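Local coordinates for protein p-nitrophenyl phosphatase (Pho2) (Archaeoglobus fulgidus, PDB 3QGM) that probably hydrolyses phosphate esters such as p-nitrophenyl phosphate, as a HAD-family phosphatase, and binds calcium or magnesium, at residues Y11-D16 and I43-N48; G17-S22 and F64-G69; V185-E190 and I214-A219; R52-L57 and A76-A81; G29-K34 and S258-V263. All coordinates share one frame; numbering follows the deposited sequence.

Contact 1 of 5, residues Y11-D16 and I43-N48; sequences YIIDID and IIFVSN. With CA (calcium ion), chain E.
Strands 10-14 and 42-47 run side by side and parallel at the middle of the main sheet, their local axes 35° apart. Three backbone bonds join them. Ile44 N gives to Tyr11 O (3.0 Å) nearly along the C=O axis, Ile13 N gives to Ile44 O (2.8 Å) in the carbonyl plane, and Val46 N reaches Ile13 O (2.8 Å) from above that carbonyl's plane. Ile13, flanked by the last two of these bonds, shows how the side chains follow. Its CB sits 4.2 Å from Phe45 CD2, on the face it shares with Tyr11, Ile43 and Phe45. Because chi1 is -55°, CG1 stands beside the backbone N and is led back to Ile43 CG2 (4.1 Å). CG2, anti to the N, turns to Ile19. An extended chi2 of 179° carries the tip CD1 to within 3.7 Å of Ile43 CG2, crossing that side chain obliquely. The same Ile43 methyl lies over one face of the Phe45 ring, toward its rim. On the face of Ile12, Ile44 and Val46, the branches of Ile12 lie alongside the other two, and helix 190-200 packs there. Near the C-terminal end of strand 10-14 lies the metal site: both carboxylate oxygens of Asp14 bind the calcium, OD2 at 2.4 Å, as does the main-chain Asp16 O at 2.3 Å. Asp212 and three waters complete the shell. The sequence is consistent with the DxDx(T/V) motif of HAD hydrolases. The apolar strand pair carries two acidic residues whose charge the cation probably offsets.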
# COMPACT_ATOMS: atom_id res chain seq x y z
N TYR A 11 9.46 5.67 34.26
CA TYR A 11 8.30 5.91 33.40
C TYR A 11 8.76 6.05 31.95
O TYR A 11 9.64 6.82 31.65
CB TYR A 11 7.56 7.17 33.87
CG TYR A 11 6.97 6.96 35.23
CD1 TYR A 11 5.68 6.46 35.38
CD2 TYR A 11 7.73 7.16 36.37
CE1 TYR A 11 5.15 6.22 36.62
CE2 TYR A 11 7.20 6.89 37.63
CZ TYR A 11 5.91 6.42 37.75
OH TYR A 11 5.36 6.14 39.00
N ILE A 12 8.16 5.27 31.08
CA ILE A 12 8.33 5.38 29.64
C ILE A 12 7.12 6.18 29.19
O ILE A 12 5.98 5.69 29.30
CB ILE A 12 8.35 4.02 28.96
CG1 ILE A 12 9.64 3.31 29.40
CG2 ILE A 12 8.28 4.20 27.41
CD1 ILE A 12 9.84 1.90 28.83
N ILE A 13 7.38 7.42 28.75
CA ILE A 13 6.30 8.39 28.47
C ILE A 13 6.20 8.71 26.98
O ILE A 13 7.12 9.18 26.33
CB ILE A 13 6.39 9.64 29.35
CG1 ILE A 13 6.42 9.25 30.84
CG2 ILE A 13 5.18 10.52 29.11
CD1 ILE A 13 6.53 10.45 31.81
N ASP A 14 5.05 8.38 26.41
CA ASP A 14 4.67 8.86 25.06
C ASP A 14 4.63 10.40 25.10
O ASP A 14 4.18 10.99 26.10
CB ASP A 14 3.34 8.21 24.72
CG ASP A 14 2.59 8.80 23.53
OD1 ASP A 14 3.13 9.17 22.45
OD2 ASP A 14 1.36 8.83 23.71
N ILE A 15 5.13 11.05 24.04
CA ILE A 15 5.14 12.51 23.96
C ILE A 15 3.79 13.03 23.40
O ILE A 15 3.07 13.73 24.11
CB ILE A 15 6.28 13.01 23.07
CG1 ILE A 15 7.64 12.61 23.67
CG2 ILE A 15 6.23 14.55 22.87
CD1 ILE A 15 8.81 12.82 22.70
N ASP A 16 3.46 12.68 22.17
CA ASP A 16 2.25 13.25 21.53
C ASP A 16 0.94 12.72 22.11
O ASP A 16 0.67 11.51 22.13
CB ASP A 16 2.27 13.11 20.00
CG ASP A 16 1.86 14.42 19.29
OD1 ASP A 16 2.64 15.42 19.37
OD2 ASP A 16 0.75 14.46 18.69
N ILE A 43 12.77 9.09 33.81
CA ILE A 43 11.82 9.19 32.72
C ILE A 43 12.55 8.99 31.43
O ILE A 43 13.69 9.42 31.28
CB ILE A 43 11.11 10.58 32.72
CG1 ILE A 43 10.31 10.78 34.00
CG2 ILE A 43 10.18 10.73 31.51
CD1 ILE A 43 9.46 12.01 33.97
N ILE A 44 11.92 8.32 30.49
CA ILE A 44 12.38 8.33 29.13
C ILE A 44 11.17 8.59 28.25
O ILE A 44 10.12 7.93 28.38
CB ILE A 44 13.15 7.08 28.74
CG1 ILE A 44 13.68 7.21 27.29
CG2 ILE A 44 12.30 5.84 28.84
CD1 ILE A 44 14.90 6.28 26.99
N PHE A 45 11.32 9.57 27.38
CA PHE A 45 10.25 9.96 26.45
C PHE A 45 10.41 9.11 25.17
O PHE A 45 11.52 9.02 24.62
CB PHE A 45 10.35 11.44 26.14
CG PHE A 45 10.16 12.32 27.34
CD1 PHE A 45 11.26 12.87 27.99
CD2 PHE A 45 8.88 12.62 27.83
CE1 PHE A 45 11.10 13.67 29.13
CE2 PHE A 45 8.71 13.42 28.96
CZ PHE A 45 9.83 13.95 29.61
N VAL A 46 9.35 8.44 24.74
CA VAL A 46 9.48 7.51 23.60
C VAL A 46 8.47 7.90 22.54
O VAL A 46 7.30 8.03 22.85
CB VAL A 46 9.32 6.04 24.02
CG1 VAL A 46 9.28 5.11 22.80
CG2 VAL A 46 10.46 5.57 24.95
N SER A 47 8.92 8.10 21.30
CA SER A 47 8.04 8.53 20.23
C SER A 47 8.30 7.76 18.97
O SER A 47 9.43 7.45 18.66
CB SER A 47 8.29 10.00 19.90
OG SER A 47 7.64 10.35 18.71
N ASN A 48 7.21 7.47 18.24
CA ASN A 48 7.29 6.77 16.99
C ASN A 48 7.57 7.68 15.84
O ASN A 48 7.56 7.22 14.70
CB ASN A 48 5.99 6.02 16.72
CG ASN A 48 5.96 4.65 17.36
OD1 ASN A 48 6.87 4.29 18.09
ND2 ASN A 48 4.94 3.85 17.01
CA CA E . 0.69 9.31 21.48
O HOH W 1 -1.05 10.25 20.04
O HOH W 2 1.92 9.60 19.50
O HOH W 3 0.84 7.23 21.04

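Contact 2 of 5, residues G17-S22 and F64-G69; sequences GVIGKS and FGLEVG
Ile19 and Phe64 meet through one branch and one ring. Ile19 has chi1 -64°, with CG1 beside the backbone N and CG2 anti to it, and this sends CG2 across to the 64-69 segment. There the methyl touches Phe64 CD2 at 4.0 Å and Leu66 CD1 at 3.9 Å, crossing both side chains obliquely. The other branch, with chi2 at 140° and so short of fully extended, turns CD1 away to Ile13 and Phe45. Phe64 also holds its CG beside the backbone N, and a chi2 of only -19° turns one side of the ring along the 17-22 segment. Phe64 CE2 comes 4.0 Å from Gly20 CA, while Phe64 CZ meets Ser22 O at 3.7 Å, the carbonyl oxygen lying in the ring plane at its edge. Glycine at position 20 fits this packing closely, since a CB there would collide with CE2. An alanine in place of Phe64 lacks the ring that touches Ile19, Gly20 and Ser22, and would probably loosen the hold on the short strand 20-21. Just after the ring, Gly65 closes helix 54-63 with a positive phi in a Schellman motif, after which Leu66 points toward the 17-22 segment. Ile19 touches Leu61 of helix 54-63 and, on strands 10-14 and 42-47, Ile13 and Phe45, while Leu66 bears on Val30, Val33 and Lys34 of helix 27-38.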
# COMPACT_ATOMS: atom_id res chain seq x y z
N GLY A 17 0.14 13.66 22.60
CA GLY A 17 -1.15 13.37 23.25
C GLY A 17 -0.97 13.35 24.76
O GLY A 17 -1.94 13.22 25.52
N VAL A 18 0.28 13.45 25.22
CA VAL A 18 0.58 13.32 26.65
C VAL A 18 1.24 14.60 27.14
O VAL A 18 0.74 15.24 28.07
CB VAL A 18 1.49 12.11 26.97
CG1 VAL A 18 1.74 11.99 28.54
CG2 VAL A 18 0.93 10.84 26.39
N ILE A 19 2.32 15.01 26.48
CA ILE A 19 3.07 16.21 26.90
C ILE A 19 2.90 17.40 25.95
O ILE A 19 2.89 18.59 26.36
CB ILE A 19 4.53 15.86 27.06
CG1 ILE A 19 4.65 14.83 28.19
CG2 ILE A 19 5.38 17.07 27.38
CD1 ILE A 19 5.64 13.79 27.84
N GLY A 20 2.72 17.09 24.68
CA GLY A 20 2.40 18.10 23.73
C GLY A 20 1.57 17.54 22.60
O GLY A 20 1.36 16.34 22.47
N LYS A 21 1.06 18.45 21.82
CA LYS A 21 0.47 18.12 20.56
C LYS A 21 1.24 18.90 19.51
O LYS A 21 1.15 20.12 19.44
CB LYS A 21 -1.00 18.51 20.57
CG LYS A 21 -1.90 17.48 19.94
CD LYS A 21 -3.36 17.61 20.47
CE LYS A 21 -3.60 16.89 21.85
NZ LYS A 21 -4.86 17.39 22.51
N SER A 22 2.06 18.21 18.74
CA SER A 22 2.98 18.90 17.81
C SER A 22 3.77 19.92 18.65
O SER A 22 4.30 19.55 19.67
CB SER A 22 2.18 19.55 16.64
OG SER A 22 3.03 20.21 15.69
N PHE A 64 9.07 23.44 25.79
CA PHE A 64 7.92 23.32 26.70
C PHE A 64 8.28 23.66 28.14
O PHE A 64 7.42 23.75 29.01
CB PHE A 64 7.35 21.89 26.67
CG PHE A 64 6.76 21.47 25.35
CD1 PHE A 64 6.39 22.40 24.40
CD2 PHE A 64 6.56 20.14 25.06
CE1 PHE A 64 5.85 22.01 23.21
CE2 PHE A 64 6.01 19.74 23.86
CZ PHE A 64 5.68 20.67 22.93
N GLY A 65 9.57 23.79 28.43
CA GLY A 65 10.00 24.18 29.76
C GLY A 65 10.57 23.03 30.55
O GLY A 65 10.83 23.17 31.74
N LEU A 66 10.77 21.88 29.90
CA LEU A 66 11.23 20.70 30.59
C LEU A 66 12.76 20.66 30.52
O LEU A 66 13.37 21.07 29.52
CB LEU A 66 10.62 19.42 29.97
CG LEU A 66 9.09 19.41 29.81
CD1 LEU A 66 8.62 18.04 29.42
CD2 LEU A 66 8.39 19.84 31.07
N GLU A 67 13.34 20.13 31.59
CA GLU A 67 14.75 19.93 31.71
C GLU A 67 14.96 18.48 31.29
O GLU A 67 14.49 17.58 31.98
CB GLU A 67 15.19 20.14 33.15
CG GLU A 67 16.59 20.70 33.33
CD GLU A 67 16.57 22.01 34.15
OE1 GLU A 67 16.11 23.04 33.60
OE2 GLU A 67 16.98 22.00 35.34
N VAL A 68 15.64 18.28 30.17
CA VAL A 68 15.69 16.97 29.49
C VAL A 68 17.07 16.86 28.86
O VAL A 68 17.52 17.76 28.17
CB VAL A 68 14.60 16.85 28.36
CG1 VAL A 68 14.55 15.47 27.76
CG2 VAL A 68 13.21 17.23 28.87
N GLY A 69 17.75 15.76 29.12
CA GLY A 69 19.00 15.42 28.39
C GLY A 69 18.77 14.50 27.19
O GLY A 69 17.76 13.81 27.12

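Contact 3 of 5, residues V185-E190 and I214-A219; sequences VGKPSE and IDVDVA
Lys187 starts with CG beside its backbone N (chi1 -62°), runs straight through chi2, bends at chi3 (-71°) and straightens again to NZ. Asp217 on helix 214-224 has its CG beside the backbone N as well (chi1 -58°), and although the side chain of Asp217 sets out away from the lysine segment, its carboxylate turns back toward it. The two tips close a salt bridge of 2.8 Å, in which Lys187 NZ meets Asp217 OD1 nearly along its C-O axis. Lower down, Lys187 CB rests on Val216 CG1 at 3.6 Å, the two chains crossing at about a right angle. Pro188 follows a cis peptide bond; its CB touches Ala219 CB at 3.6 Å and lies 3.7 Å from Val216 O, so that the ring sits against the first turns of the helix. Those turns include a wider pi-type one, closed by Ala219 N to Ile214 O. Asp217 OD2 accepts from Gln213 N, which fixes the rotation of the carboxylate while OD1 serves the lysine. Lys187 NZ also bridges to Asp14 and makes a weak bond to Val46 O. A leucine here has no ammonium, and losing it would probably leave Asp217 and Asp14 less well balanced. The ammonium is shared by two aspartates beside the metal site, where it would probably keep its positive charge, consistent with the lysine found near the phosphate site of HAD phosphatases.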
# COMPACT_ATOMS: atom_id res chain seq x y z
N VAL A 185 10.65 -1.21 14.48
CA VAL A 185 11.31 -0.61 15.65
C VAL A 185 10.30 -0.01 16.63
O VAL A 185 10.35 -0.32 17.84
CB VAL A 185 12.37 0.40 15.20
CG1 VAL A 185 13.10 1.05 16.41
CG2 VAL A 185 13.35 -0.33 14.28
N GLY A 186 9.37 0.79 16.11
CA GLY A 186 8.52 1.65 16.95
C GLY A 186 7.47 0.88 17.74
O GLY A 186 7.25 -0.30 17.49
N LYS A 187 6.80 1.57 18.65
CA LYS A 187 5.67 1.00 19.38
C LYS A 187 4.57 0.48 18.46
O LYS A 187 4.18 1.18 17.52
CB LYS A 187 5.07 2.03 20.34
CG LYS A 187 6.08 2.53 21.47
CD LYS A 187 5.45 3.65 22.28
CE LYS A 187 5.33 4.95 21.52
NZ LYS A 187 4.65 5.98 22.34
N PRO A 188 4.01 -0.72 18.77
CA PRO A 188 4.25 -1.48 20.03
C PRO A 188 5.40 -2.49 20.02
O PRO A 188 5.55 -3.29 20.98
CB PRO A 188 2.91 -2.20 20.25
CG PRO A 188 2.43 -2.47 18.85
CD PRO A 188 2.83 -1.22 18.05
N SER A 189 6.25 -2.44 19.00
CA SER A 189 7.37 -3.35 18.96
C SER A 189 8.22 -3.35 20.25
O SER A 189 8.39 -2.32 20.91
CB SER A 189 8.26 -3.06 17.81
OG SER A 189 9.30 -3.98 17.79
N GLU A 190 8.73 -4.53 20.62
CA GLU A 190 9.59 -4.67 21.80
C GLU A 190 10.95 -4.08 21.54
O GLU A 190 11.69 -3.76 22.47
CB GLU A 190 9.79 -6.16 22.18
CG GLU A 190 8.54 -6.79 22.74
CD GLU A 190 7.84 -7.74 21.76
OE1 GLU A 190 7.70 -7.37 20.56
OE2 GLU A 190 7.43 -8.84 22.22
N ILE A 214 -4.32 2.92 23.19
CA ILE A 214 -4.38 1.55 23.70
C ILE A 214 -3.61 0.61 22.82
O ILE A 214 -2.78 -0.17 23.29
CB ILE A 214 -5.78 1.08 23.77
CG1 ILE A 214 -6.58 2.02 24.68
CG2 ILE A 214 -5.84 -0.47 24.19
CD1 ILE A 214 -7.03 1.45 25.96
N ASP A 215 -3.84 0.72 21.52
CA ASP A 215 -3.16 -0.14 20.54
C ASP A 215 -1.72 0.20 20.27
O ASP A 215 -1.06 -0.52 19.56
CB ASP A 215 -3.90 -0.10 19.20
CG ASP A 215 -3.89 1.27 18.58
OD1 ASP A 215 -3.77 1.34 17.36
OD2 ASP A 215 -4.03 2.27 19.30
N VAL A 216 -1.23 1.31 20.81
CA VAL A 216 0.17 1.62 20.65
C VAL A 216 0.87 1.51 22.01
O VAL A 216 1.75 0.67 22.23
CB VAL A 216 0.31 3.03 20.02
CG1 VAL A 216 1.75 3.49 19.97
CG2 VAL A 216 -0.35 3.00 18.56
N ASP A 217 0.44 2.37 22.91
CA ASP A 217 1.14 2.54 24.18
C ASP A 217 0.82 1.42 25.17
O ASP A 217 1.73 0.87 25.78
CB ASP A 217 0.77 3.89 24.77
CG ASP A 217 1.11 5.00 23.81
OD1 ASP A 217 2.33 5.15 23.60
OD2 ASP A 217 0.18 5.62 23.20
N VAL A 218 -0.45 1.07 25.29
CA VAL A 218 -0.81 -0.06 26.17
C VAL A 218 -0.29 -1.37 25.62
O VAL A 218 0.25 -2.17 26.39
CB VAL A 218 -2.29 -0.12 26.49
CG1 VAL A 218 -2.55 -1.30 27.44
CG2 VAL A 218 -2.70 1.18 27.14
N ALA A 219 -0.34 -1.56 24.30
CA ALA A 219 0.20 -2.81 23.71
C ALA A 219 1.69 -2.90 23.97
O ALA A 219 2.24 -3.99 24.23
CB ALA A 219 -0.06 -2.88 22.19

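Contact 4 of 5, residues R52-L57 and A76-A81; sequences RSRRIL and ATYATA
Helix 54-63 belongs to a beta-alpha-beta crossover of the HAD core, linking the neighbouring parallel strands 42-47 and 73-75, and its start packs on the first turn of helix 76-87. The main pair is Arg54 and Tyr78, lying alongside each other and pointing the same way. Both side chains begin with CG anti to the backbone N, and the arginine then bends at chi3 so that its flat end comes down on the ring. Guanidinium and ring planes differ by 20°, and their centres are 4.0 Å apart. Tyr78 CE1 lies over one face of the guanidinium, 3.5 Å from Arg54 CZ, in a cation-pi stack displaced toward the hydroxyl end. Further back, Arg54 CD sits over the same ring as a CH-pi contact, 4.3 Å from its centroid and close to the ring normal. The positive charge has weak, long partners in Glu70 and Asp71, and the Arg54 side chain also touches Ile73 and Val75 of strand 73-75. Ser53, the N-cap of helix 54-63, turns its OG to Ile56 N in a weak capping bond. Just before it the chain offers a carbonyl to the second helix. Thr77 holds OG1 in the crowded position between its N and carbonyl carbon (chi1 52°), with CG2 3.4 Å from Arg52 O. From there OG1 donates to Arg52 O at 2.7 Å, coming from above the carbonyl plane, 27° out of it.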
# COMPACT_ATOMS: atom_id res chain seq x y z
N ARG A 52 11.49 13.18 12.24
CA ARG A 52 12.32 14.18 12.90
C ARG A 52 13.45 13.51 13.71
O ARG A 52 13.30 12.38 14.23
CB ARG A 52 11.48 15.09 13.79
CG ARG A 52 10.26 15.77 13.13
CD ARG A 52 10.53 16.47 11.79
NE ARG A 52 11.61 17.47 11.79
CZ ARG A 52 11.48 18.76 12.08
NH1 ARG A 52 10.32 19.28 12.47
NH2 ARG A 52 12.53 19.55 12.04
N SER A 53 14.60 14.16 13.73
CA SER A 53 15.78 13.66 14.41
C SER A 53 15.55 13.73 15.91
O SER A 53 14.67 14.48 16.39
CB SER A 53 16.99 14.48 13.98
OG SER A 53 16.91 15.80 14.50
N ARG A 54 16.35 12.99 16.68
CA ARG A 54 16.23 13.02 18.12
C ARG A 54 16.36 14.44 18.64
O ARG A 54 15.61 14.85 19.54
CB ARG A 54 17.29 12.16 18.81
CG ARG A 54 17.15 12.23 20.33
CD ARG A 54 17.97 11.24 21.12
NE ARG A 54 19.39 11.41 20.88
CZ ARG A 54 20.36 10.83 21.59
NH1 ARG A 54 21.61 11.04 21.22
NH2 ARG A 54 20.11 10.02 22.62
N ARG A 55 17.32 15.19 18.13
CA ARG A 55 17.60 16.48 18.73
C ARG A 55 16.49 17.46 18.49
O ARG A 55 16.26 18.31 19.32
CB ARG A 55 18.95 17.04 18.30
CG ARG A 55 19.36 18.27 19.07
CD ARG A 55 20.86 18.47 19.01
NE ARG A 55 21.55 17.26 19.41
CZ ARG A 55 21.93 16.98 20.65
NH1 ARG A 55 21.71 17.85 21.65
NH2 ARG A 55 22.55 15.82 20.89
N ILE A 56 15.76 17.35 17.38
CA ILE A 56 14.54 18.21 17.21
C ILE A 56 13.54 18.01 18.36
O ILE A 56 13.03 18.99 18.98
CB ILE A 56 13.83 17.94 15.89
CG1 ILE A 56 14.77 18.23 14.70
CG2 ILE A 56 12.49 18.62 15.82
CD1 ILE A 56 15.24 19.63 14.57
N LEU A 57 13.25 16.75 18.66
CA LEU A 57 12.31 16.43 19.74
C LEU A 57 12.85 16.79 21.12
O LEU A 57 12.09 17.23 22.01
CB LEU A 57 11.90 14.94 19.65
CG LEU A 57 10.95 14.62 18.47
CD1 LEU A 57 10.53 13.14 18.44
CD2 LEU A 57 9.69 15.50 18.56
N ALA A 76 11.90 7.09 17.08
CA ALA A 76 12.00 5.96 16.20
C ALA A 76 13.09 6.17 15.17
O ALA A 76 13.71 5.23 14.76
CB ALA A 76 10.61 5.67 15.50
N THR A 77 13.31 7.40 14.74
CA THR A 77 14.33 7.65 13.73
C THR A 77 15.71 7.25 14.30
O THR A 77 16.47 6.45 13.72
CB THR A 77 14.38 9.12 13.31
OG1 THR A 77 14.49 9.94 14.47
CG2 THR A 77 13.10 9.53 12.46
N TYR A 78 15.99 7.76 15.50
CA TYR A 78 17.27 7.40 16.19
C TYR A 78 17.32 5.90 16.54
O TYR A 78 18.37 5.24 16.40
CB TYR A 78 17.41 8.29 17.43
CG TYR A 78 18.48 7.94 18.43
CD1 TYR A 78 19.73 8.51 18.31
CD2 TYR A 78 18.24 7.07 19.50
CE1 TYR A 78 20.74 8.25 19.22
CE2 TYR A 78 19.29 6.76 20.44
CZ TYR A 78 20.53 7.38 20.27
OH TYR A 78 21.60 7.18 21.11
N ALA A 79 16.19 5.34 17.01
CA ALA A 79 16.21 3.99 17.52
C ALA A 79 16.56 3.12 16.32
O ALA A 79 17.36 2.17 16.43
CB ALA A 79 14.84 3.56 18.17
N THR A 80 15.99 3.46 15.16
CA THR A 80 16.10 2.60 14.00
C THR A 80 17.54 2.59 13.49
O THR A 80 18.08 1.52 13.16
CB THR A 80 15.15 3.07 12.87
OG1 THR A 80 13.79 2.86 13.29
CG2 THR A 80 15.46 2.31 11.56
N ALA A 81 18.14 3.80 13.45
CA ALA A 81 19.52 4.00 12.99
C ALA A 81 20.51 3.26 13.88
O ALA A 81 21.34 2.49 13.40
CB ALA A 81 19.88 5.53 12.91

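Contact 5 of 5, residues G29-K34 and S258-V263; sequences GVEGVK and SLKDMV
Gly32 lets two helices come close: its CA lies 4.1 Å from Lys260 CA, and the axes of the helical segments 29-34 and 259-263 approach to 7.7 Å at an angle of 34° between their directions. A CB on Gly32 would run into Leu259 CG and Lys260 N. Around this point Leu259 carries the apolar side of the contact. With CG anti to the backbone N (chi1 -177°), its CD2 rests against the backbone of the other helix where Val33 N bonds to Gly29 O, 3.6 Å from Gly29 O and 3.8 Å from Val33 CG2, a side chain that Leu259 crosses obliquely. One turn on, Val263 CG2 meets Gly32 O at 3.6 Å. At the outer edge Glu31 and Lys260 lie side by side, Glu31 OE1 3.7 Å from Lys260 CD, but their charged ends part. The lysine bends at chi3 and chi4 and sends NZ to Asp261 OD1 (2.7 Å), a salt bridge entered from above the carboxylate plane. Glu31 has its own salt bridge to Lys35. Ser258 stands at the N-cap of helix 259-264, where Thr233 and Glu28 border it. On the inner side Val33 and Met262, a selenomethionine here, reach toward the sheet. Helix 27-38 lies in the connection from strand 10-14 to strand 42-47, whereas helix 259-264 follows the edge strand 254-256, so segments far apart in sequence pack together in the helical layer that flanks the parallel sheet of the Rossmann-like HAD core.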
# COMPACT_ATOMS: atom_id res chain seq x y z
N GLY A 29 0.23 17.84 31.12
CA GLY A 29 1.34 16.92 30.83
C GLY A 29 2.72 17.47 31.20
O GLY A 29 3.56 16.76 31.79
N VAL A 30 2.98 18.73 30.86
CA VAL A 30 4.22 19.39 31.27
C VAL A 30 4.34 19.40 32.79
O VAL A 30 5.37 18.99 33.33
CB VAL A 30 4.31 20.86 30.71
CG1 VAL A 30 5.35 21.67 31.47
CG2 VAL A 30 4.61 20.85 29.20
N GLU A 31 3.30 19.86 33.48
CA GLU A 31 3.27 19.88 34.92
C GLU A 31 3.62 18.49 35.48
O GLU A 31 4.45 18.34 36.37
CB GLU A 31 1.86 20.25 35.40
CG GLU A 31 1.39 21.75 35.35
CD GLU A 31 -0.11 21.90 35.80
OE1 GLU A 31 -0.34 21.92 37.04
OE2 GLU A 31 -1.04 21.98 34.92
N GLY A 32 2.97 17.46 34.95
CA GLY A 32 3.18 16.11 35.42
C GLY A 32 4.61 15.65 35.29
O GLY A 32 5.13 14.96 36.16
N VAL A 33 5.25 16.00 34.19
CA VAL A 33 6.65 15.63 34.01
C VAL A 33 7.47 16.31 35.07
O VAL A 33 8.31 15.69 35.73
CB VAL A 33 7.19 16.07 32.64
CG1 VAL A 33 8.76 15.99 32.64
CG2 VAL A 33 6.60 15.21 31.56
N LYS A 34 7.23 17.60 35.24
CA LYS A 34 7.99 18.36 36.21
C LYS A 34 7.82 17.80 37.61
O LYS A 34 8.81 17.62 38.32
CB LYS A 34 7.60 19.84 36.14
CG LYS A 34 8.01 20.53 34.83
CD LYS A 34 7.82 22.05 34.97
CE LYS A 34 7.98 22.78 33.66
NZ LYS A 34 7.56 24.22 33.77
N SER A 258 -5.11 13.06 32.86
CA SER A 258 -3.85 13.56 32.36
C SER A 258 -2.71 13.05 33.22
O SER A 258 -2.93 12.48 34.29
CB SER A 258 -3.85 15.11 32.42
OG SER A 258 -3.84 15.50 33.77
N LEU A 259 -1.47 13.28 32.76
CA LEU A 259 -0.30 12.84 33.52
C LEU A 259 -0.25 13.51 34.92
O LEU A 259 0.18 12.90 35.92
CB LEU A 259 0.97 13.13 32.71
CG LEU A 259 2.28 12.68 33.34
CD1 LEU A 259 2.32 11.16 33.38
CD2 LEU A 259 3.41 13.26 32.47
N LYS A 260 -0.68 14.78 34.97
CA LYS A 260 -0.76 15.51 36.25
C LYS A 260 -1.55 14.68 37.25
O LYS A 260 -1.09 14.42 38.36
CB LYS A 260 -1.40 16.89 36.05
CG LYS A 260 -1.99 17.54 37.30
CD LYS A 260 -2.58 18.92 36.96
CE LYS A 260 -3.88 19.19 37.71
NZ LYS A 260 -4.98 18.19 37.37
N ASP A 261 -2.73 14.23 36.83
CA ASP A 261 -3.59 13.46 37.71
C ASP A 261 -2.96 12.12 38.12
O ASP A 261 -3.09 11.70 39.29
CB ASP A 261 -4.96 13.22 37.05
CG ASP A 261 -5.73 14.52 36.79
OD1 ASP A 261 -5.57 15.52 37.52
OD2 ASP A 261 -6.51 14.55 35.82
N MSE A 262 -2.26 11.47 37.19
CA MSE A 262 -1.55 10.23 37.50
C MSE A 262 -0.58 10.51 38.62
O MSE A 262 -0.47 9.71 39.59
CB MSE A 262 -0.74 9.72 36.32
CG MSE A 262 0.03 8.41 36.63
SE MSE A 262 1.46 7.91 35.43
CE MSE A 262 2.87 8.89 36.37
N VAL A 263 0.13 11.62 38.49
CA VAL A 263 1.16 11.95 39.48
C VAL A 263 0.53 12.33 40.83
O VAL A 263 1.08 12.00 41.87
CB VAL A 263 2.14 13.06 39.01
CG1 VAL A 263 3.12 13.35 40.11
CG2 VAL A 263 2.90 12.63 37.75

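Contact 1 is the hub, touching each of the other four. Its Asp16 OD1 takes a probable hydrogen bond from Ser22 N of contact 2 (2.9 Å), and Asn48 OD1 one from Lys187 N of contact 3 (2.8 Å). Contact 3 stands beside the calcium, the Asp217 side chain about 4 Å from it, whereas the side chains of Ile19 (contact 2) and Leu259 (contact 5) are about 9 Å and 12 Å from the ion. Contact 5 packs on the strands through Tyr11 CE1 and Met262 CE (3.5 Å), and on contact 2 through Leu66 CD2 and Val30 CG1 (3.6 Å). Contact 4 meets contact 3 at Val185 CG1 and Ala79 CB (3.5 Å).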